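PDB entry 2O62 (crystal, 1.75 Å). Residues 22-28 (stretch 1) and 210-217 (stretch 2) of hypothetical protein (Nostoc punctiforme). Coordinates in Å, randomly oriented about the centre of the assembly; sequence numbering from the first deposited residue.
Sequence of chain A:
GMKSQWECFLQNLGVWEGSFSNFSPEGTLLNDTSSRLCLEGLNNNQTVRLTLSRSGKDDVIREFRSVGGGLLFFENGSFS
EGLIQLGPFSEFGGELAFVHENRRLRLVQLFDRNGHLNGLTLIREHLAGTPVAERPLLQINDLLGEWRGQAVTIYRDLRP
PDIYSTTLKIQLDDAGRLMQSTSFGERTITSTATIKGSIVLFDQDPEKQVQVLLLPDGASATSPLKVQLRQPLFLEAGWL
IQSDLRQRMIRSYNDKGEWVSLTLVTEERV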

ATOM      1  N   ASN A  22     -12.276  -8.336  -2.732  1.00 21.09           N
ATOM      2  CA  ASN A  22     -11.601  -9.227  -1.792  1.00 21.06           C
ATOM      3  C   ASN A  22     -10.918 -10.350  -2.516  1.00 19.98           C
ATOM      4  O   ASN A  22     -11.558 -11.070  -3.252  1.00 20.16           O
ATOM      5  CB  ASN A  22     -12.595  -9.858  -0.840  1.00 22.57           C
ATOM      6  CG  ASN A  22     -13.326  -8.832  -0.032  1.00 28.53           C
ATOM      7  OD1 ASN A  22     -12.810  -7.749   0.231  1.00 34.68           O
ATOM      8  ND2 ASN A  22     -14.534  -9.163   0.375  1.00 40.02           N
ATOM      9  N   PHE A  23      -9.637 -10.472  -2.226  1.00 19.32           N
ATOM     10  CA  PHE A  23      -8.772 -11.505  -2.742  1.00 21.01           C
ATOM     11  C   PHE A  23      -8.280 -12.418  -1.632  1.00 21.47           C
ATOM     12  O   PHE A  23      -8.056 -11.988  -0.491  1.00 21.26           O
ATOM     13  CB  PHE A  23      -7.551 -10.848  -3.394  1.00 21.32           C
ATOM     14  CG  PHE A  23      -7.841 -10.207  -4.697  1.00 21.94           C
ATOM     15  CD1 PHE A  23      -8.254  -8.899  -4.760  1.00 22.82           C
ATOM     16  CD2 PHE A  23      -7.711 -10.912  -5.882  1.00 24.12           C
ATOM     17  CE1 PHE A  23      -8.546  -8.287  -5.975  1.00 21.76           C
ATOM     18  CE2 PHE A  23      -8.008 -10.298  -7.108  1.00 23.90           C
ATOM     19  CZ  PHE A  23      -8.421  -8.955  -7.128  1.00 21.53           C
ATOM     20  N   SER A  24      -8.044 -13.676  -1.985  1.00 21.38           N
ATOM     21  CA  SER A  24      -7.353 -14.618  -1.106  1.00 22.05           C
ATOM     22  C   SER A  24      -5.853 -14.275  -1.028  1.00 22.29           C
ATOM     23  O   SER A  24      -5.339 -13.518  -1.873  1.00 22.40           O
ATOM     24  CB  SER A  24      -7.523 -16.048  -1.619  1.00 22.01           C
ATOM     25  OG  SER A  24      -6.671 -16.288  -2.716  1.00 21.78           O
ATOM     26  N   PRO A  25      -5.145 -14.839  -0.037  1.00 23.16           N
ATOM     27  CA  PRO A  25      -3.684 -14.627   0.051  1.00 23.68           C
ATOM     28  C   PRO A  25      -2.883 -15.206  -1.137  1.00 24.27           C
ATOM     29  O   PRO A  25      -1.706 -14.869  -1.268  1.00 24.61           O
ATOM     30  CB  PRO A  25      -3.299 -15.342   1.336  1.00 23.74           C
ATOM     31  CG  PRO A  25      -4.556 -15.484   2.106  1.00 23.83           C
ATOM     32  CD  PRO A  25      -5.634 -15.678   1.076  1.00 22.61           C
ATOM     33  N   GLU A  26      -3.504 -16.029  -1.983  1.00 24.22           N
ATOM     34  CA  GLU A  26      -2.890 -16.482  -3.239  1.00 25.13           C
ATOM     35  C   GLU A  26      -3.370 -15.678  -4.467  1.00 25.18           C
ATOM     36  O   GLU A  26      -3.031 -16.017  -5.573  1.00 25.68           O
ATOM     37  CB  GLU A  26      -3.144 -17.965  -3.488  1.00 26.39           C
ATOM     38  CG  GLU A  26      -2.723 -18.881  -2.354  1.00 30.98           C
ATOM     39  CD  GLU A  26      -3.660 -18.825  -1.123  1.00 38.80           C
ATOM     40  OE1 GLU A  26      -4.912 -18.820  -1.283  1.00 43.01           O
ATOM     41  OE2 GLU A  26      -3.138 -18.790   0.019  1.00 44.91           O
ATOM     42  N   GLY A  27      -4.145 -14.607  -4.277  1.00 24.11           N
ATOM     43  CA  GLY A  27      -4.527 -13.740  -5.371  1.00 24.04           C
ATOM     44  C   GLY A  27      -5.782 -14.092  -6.128  1.00 24.92           C
ATOM     45  O   GLY A  27      -5.998 -13.597  -7.254  1.00 24.64           O
ATOM     46  N   THR A  28      -6.624 -14.936  -5.527  1.00 24.48           N
ATOM     47  CA  THR A  28      -7.869 -15.348  -6.141  1.00 23.74           C
ATOM     48  C   THR A  28      -8.936 -14.348  -5.777  1.00 21.92           C
ATOM     49  O   THR A  28      -9.068 -14.006  -4.607  1.00 20.72           O
ATOM     50  CB  THR A  28      -8.309 -16.735  -5.620  1.00 23.67           C
ATOM     51  OG1 THR A  28      -7.323 -17.714  -5.969  1.00 26.14           O
ATOM     52  CG2 THR A  28      -9.658 -17.127  -6.183  1.00 24.24           C
ATOM     53  N   VAL A 210       9.231 -12.793   3.691  1.00 21.49           N
ATOM     54  CA  VAL A 210       8.021 -12.179   3.121  1.00 21.46           C
ATOM     55  C   VAL A 210       7.525 -12.944   1.947  1.00 21.04           C
ATOM     56  O   VAL A 210       8.267 -13.729   1.341  1.00 19.51           O
ATOM     57  CB  VAL A 210       8.187 -10.692   2.705  1.00 22.28           C
ATOM     58  CG1 VAL A 210       8.578  -9.818   3.848  1.00 23.43           C
ATOM     59  CG2 VAL A 210       9.155 -10.536   1.556  1.00 22.79           C
ATOM     60  N   GLN A 211       6.237 -12.793   1.660  1.00 21.09           N
ATOM     61  CA  GLN A 211       5.692 -13.261   0.390  1.00 22.38           C
ATOM     62  C   GLN A 211       5.305 -12.034  -0.375  1.00 21.84           C
ATOM     63  O   GLN A 211       4.774 -11.101   0.198  1.00 22.37           O
ATOM     64  CB  GLN A 211       4.477 -14.197   0.544  1.00 22.82           C
ATOM     65  CG  GLN A 211       3.179 -13.586   1.129  1.00 24.77           C
ATOM     66  CD  GLN A 211       1.923 -14.392   0.678  1.00 26.31           C
ATOM     67  OE1 GLN A 211       1.877 -15.598   0.893  1.00 28.79           O
ATOM     68  NE2 GLN A 211       0.948 -13.726  -0.017  1.00 24.06           N
ATOM     69  N   VAL A 212       5.525 -12.035  -1.686  1.00 20.22           N
ATOM     70  CA  VAL A 212       5.025 -10.907  -2.506  1.00 20.87           C
ATOM     71  C   VAL A 212       3.961 -11.461  -3.409  1.00 20.79           C
ATOM     72  O   VAL A 212       4.184 -12.470  -4.039  1.00 21.06           O
ATOM     73  CB  VAL A 212       6.131 -10.282  -3.356  1.00 20.46           C
ATOM     74  CG1 VAL A 212       5.590  -9.079  -4.103  1.00 24.46           C
ATOM     75  CG2 VAL A 212       7.303  -9.899  -2.502  1.00 20.87           C
ATOM     76  N   LEU A 213       2.798 -10.830  -3.429  1.00 20.85           N
ATOM     77  CA  LEU A 213       1.716 -11.300  -4.256  1.00 21.74           C
ATOM     78  C   LEU A 213       1.459 -10.294  -5.361  1.00 21.16           C
ATOM     79  O   LEU A 213       1.331  -9.080  -5.110  1.00 20.24           O
ATOM     80  CB  LEU A 213       0.474 -11.510  -3.408  1.00 21.46           C
ATOM     81  CG  LEU A 213      -0.818 -11.841  -4.135  1.00 22.84           C
ATOM     82  CD1 LEU A 213      -0.753 -13.227  -4.751  1.00 22.65           C
ATOM     83  CD2 LEU A 213      -2.009 -11.752  -3.207  1.00 24.47           C
ATOM     84  N   LEU A 214       1.406 -10.792  -6.588  1.00 21.31           N
ATOM     85  CA  LEU A 214       1.216  -9.931  -7.746  1.00 22.53           C
ATOM     86  C   LEU A 214      -0.279  -9.893  -8.055  1.00 21.78           C
ATOM     87  O   LEU A 214      -0.927 -10.944  -8.088  1.00 21.42           O
ATOM     88  CB  LEU A 214       1.958 -10.511  -8.931  1.00 24.18           C
ATOM     89  CG  LEU A 214       3.439 -10.848  -8.644  1.00 25.61           C
ATOM     90  CD1 LEU A 214       4.038 -11.481  -9.882  1.00 30.83           C
ATOM     91  CD2 LEU A 214       4.185  -9.647  -8.188  1.00 25.60           C
ATOM     92  N   LEU A 215      -0.813  -8.695  -8.248  1.00 20.46           N
ATOM     93  CA  LEU A 215      -2.238  -8.505  -8.352  1.00 19.71           C
ATOM     94  C   LEU A 215      -2.675  -7.739  -9.585  1.00 19.39           C
ATOM     95  O   LEU A 215      -1.839  -7.238 -10.380  1.00 17.84           O
ATOM     96  CB  LEU A 215      -2.702  -7.739  -7.098  1.00 20.75           C
ATOM     97  CG  LEU A 215      -2.614  -8.493  -5.759  1.00 21.43           C
ATOM     98  CD1 LEU A 215      -2.658  -7.505  -4.583  1.00 24.18           C
ATOM     99  CD2 LEU A 215      -3.709  -9.563  -5.669  1.00 24.00           C
ATOM    100  N   PRO A 216      -4.005  -7.640  -9.779  1.00 19.32           N
ATOM    101  CA  PRO A 216      -4.493  -6.748 -10.808  1.00 19.22           C
ATOM    102  C   PRO A 216      -4.078  -5.254 -10.661  1.00 19.26           C
ATOM    103  O   PRO A 216      -3.670  -4.763  -9.572  1.00 20.31           O
ATOM    104  CB  PRO A 216      -6.015  -6.867 -10.671  1.00 19.68           C
ATOM    105  CG  PRO A 216      -6.248  -8.195 -10.041  1.00 19.80           C
ATOM    106  CD  PRO A 216      -5.117  -8.372  -9.111  1.00 18.64           C
ATOM    107  N   ASP A 217      -4.214  -4.547 -11.776  1.00 19.13           N
ATOM    108  CA  ASP A 217      -4.028  -3.094 -11.820  1.00 18.86           C
ATOM    109  C   ASP A 217      -2.606  -2.669 -11.439  1.00 19.14           C
ATOM    110  O   ASP A 217      -2.403  -1.613 -10.828  1.00 19.30           O
ATOM    111  CB  ASP A 217      -5.034  -2.415 -10.900  1.00 19.45           C
ATOM    112  CG  ASP A 217      -5.132  -0.889 -11.142  1.00 22.25           C
ATOM    113  OD1 ASP A 217      -5.149  -0.433 -12.327  1.00 21.87           O
ATOM    114  OD2 ASP A 217      -5.150  -0.113 -10.153  1.00 28.07           O
TER
HETATM  115  O   HOH W   1      -0.128 -17.408   0.879  1.00 37.35           O

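Read along the strand of stretch 2, the contact follows an alternating rule: Gln-211 and Leu-213 point toward the turn of stretch 1, while Val-210 and Val-212 lie out of reach and Leu-214 points away. The target is a compact object, a type I beta turn from Ser-24 to Gly-27, closed by the backbone hydrogen bond from Gly-27 N to Ser-24 O at 2.9 Å.

Gln-211 supplies the one direct hydrogen bond across the contact. Its amide NE2 donates to the carbonyl Pro-25 O at 3.1 Å, and the N-H...O angle of 167° is nearly straight. The extended chi2 (t) helps carry the amide out to a carbonyl that the turn itself leaves unused. The other end of the same amide meets a water, whose O donates to Gln-211 OE1 at 2.7 Å. The same water O donates a weak hydrogen bond to Glu-26 OE2 at 3.4 Å. Glu-26 has its CA-to-CB bond pointing away from stretch 2, and this water links its carboxylate to Gln-211.

Leu-213, two residues on, is the greasy counterpart and has the largest area covered by the other stretch. Both its methyls lie against turn backbone: Leu-213 CD1 and CD2 are each 3.7 Å from Gly-27 N, with CD2 also 3.7 Å from Pro-25 O and 4.0 Å from Ser-24 O, and CD1 3.6 Å from Glu-26 C. This packing suits the glycine. A CB modelled on Gly-27 would point toward stretch 2 and fall 3.1 Å from Leu-213 CD1, too tight for two carbons. The backbone at phi 89°, psi 17° would also jam that CB against the preceding carbonyl, so local conformation alone already calls for glycine.

Past Leu-214, Leu-215, just beyond the strand's end, has CA-to-CB sideways, yet the end of its side chain comes nearer. Its CD2 reaches 4.3 Å from Gly-27 CA and sits over one face of the Phe-23 ring, 4.2 Å from Phe-23 CD2. One methyl thus touches both the glycine that ends the turn and the aromatic residue just before it.

Pro-216 extends the apolar patch, its CG 3.7 Å from Phe-23 CZ in an oblique approach. Asp-217 makes no contact.

The turn also braces itself: Ser-24 OG accepts from Thr-28 N at 3.1 Å and Glu-26 N at 3.3 Å, and Ser-24 N donates to Thr-28 O at 2.8 Å. The design lesson is a self-supported turn presenting a carbonyl not used within the turn and a bare glycine to a polar side chain followed by apolar ones.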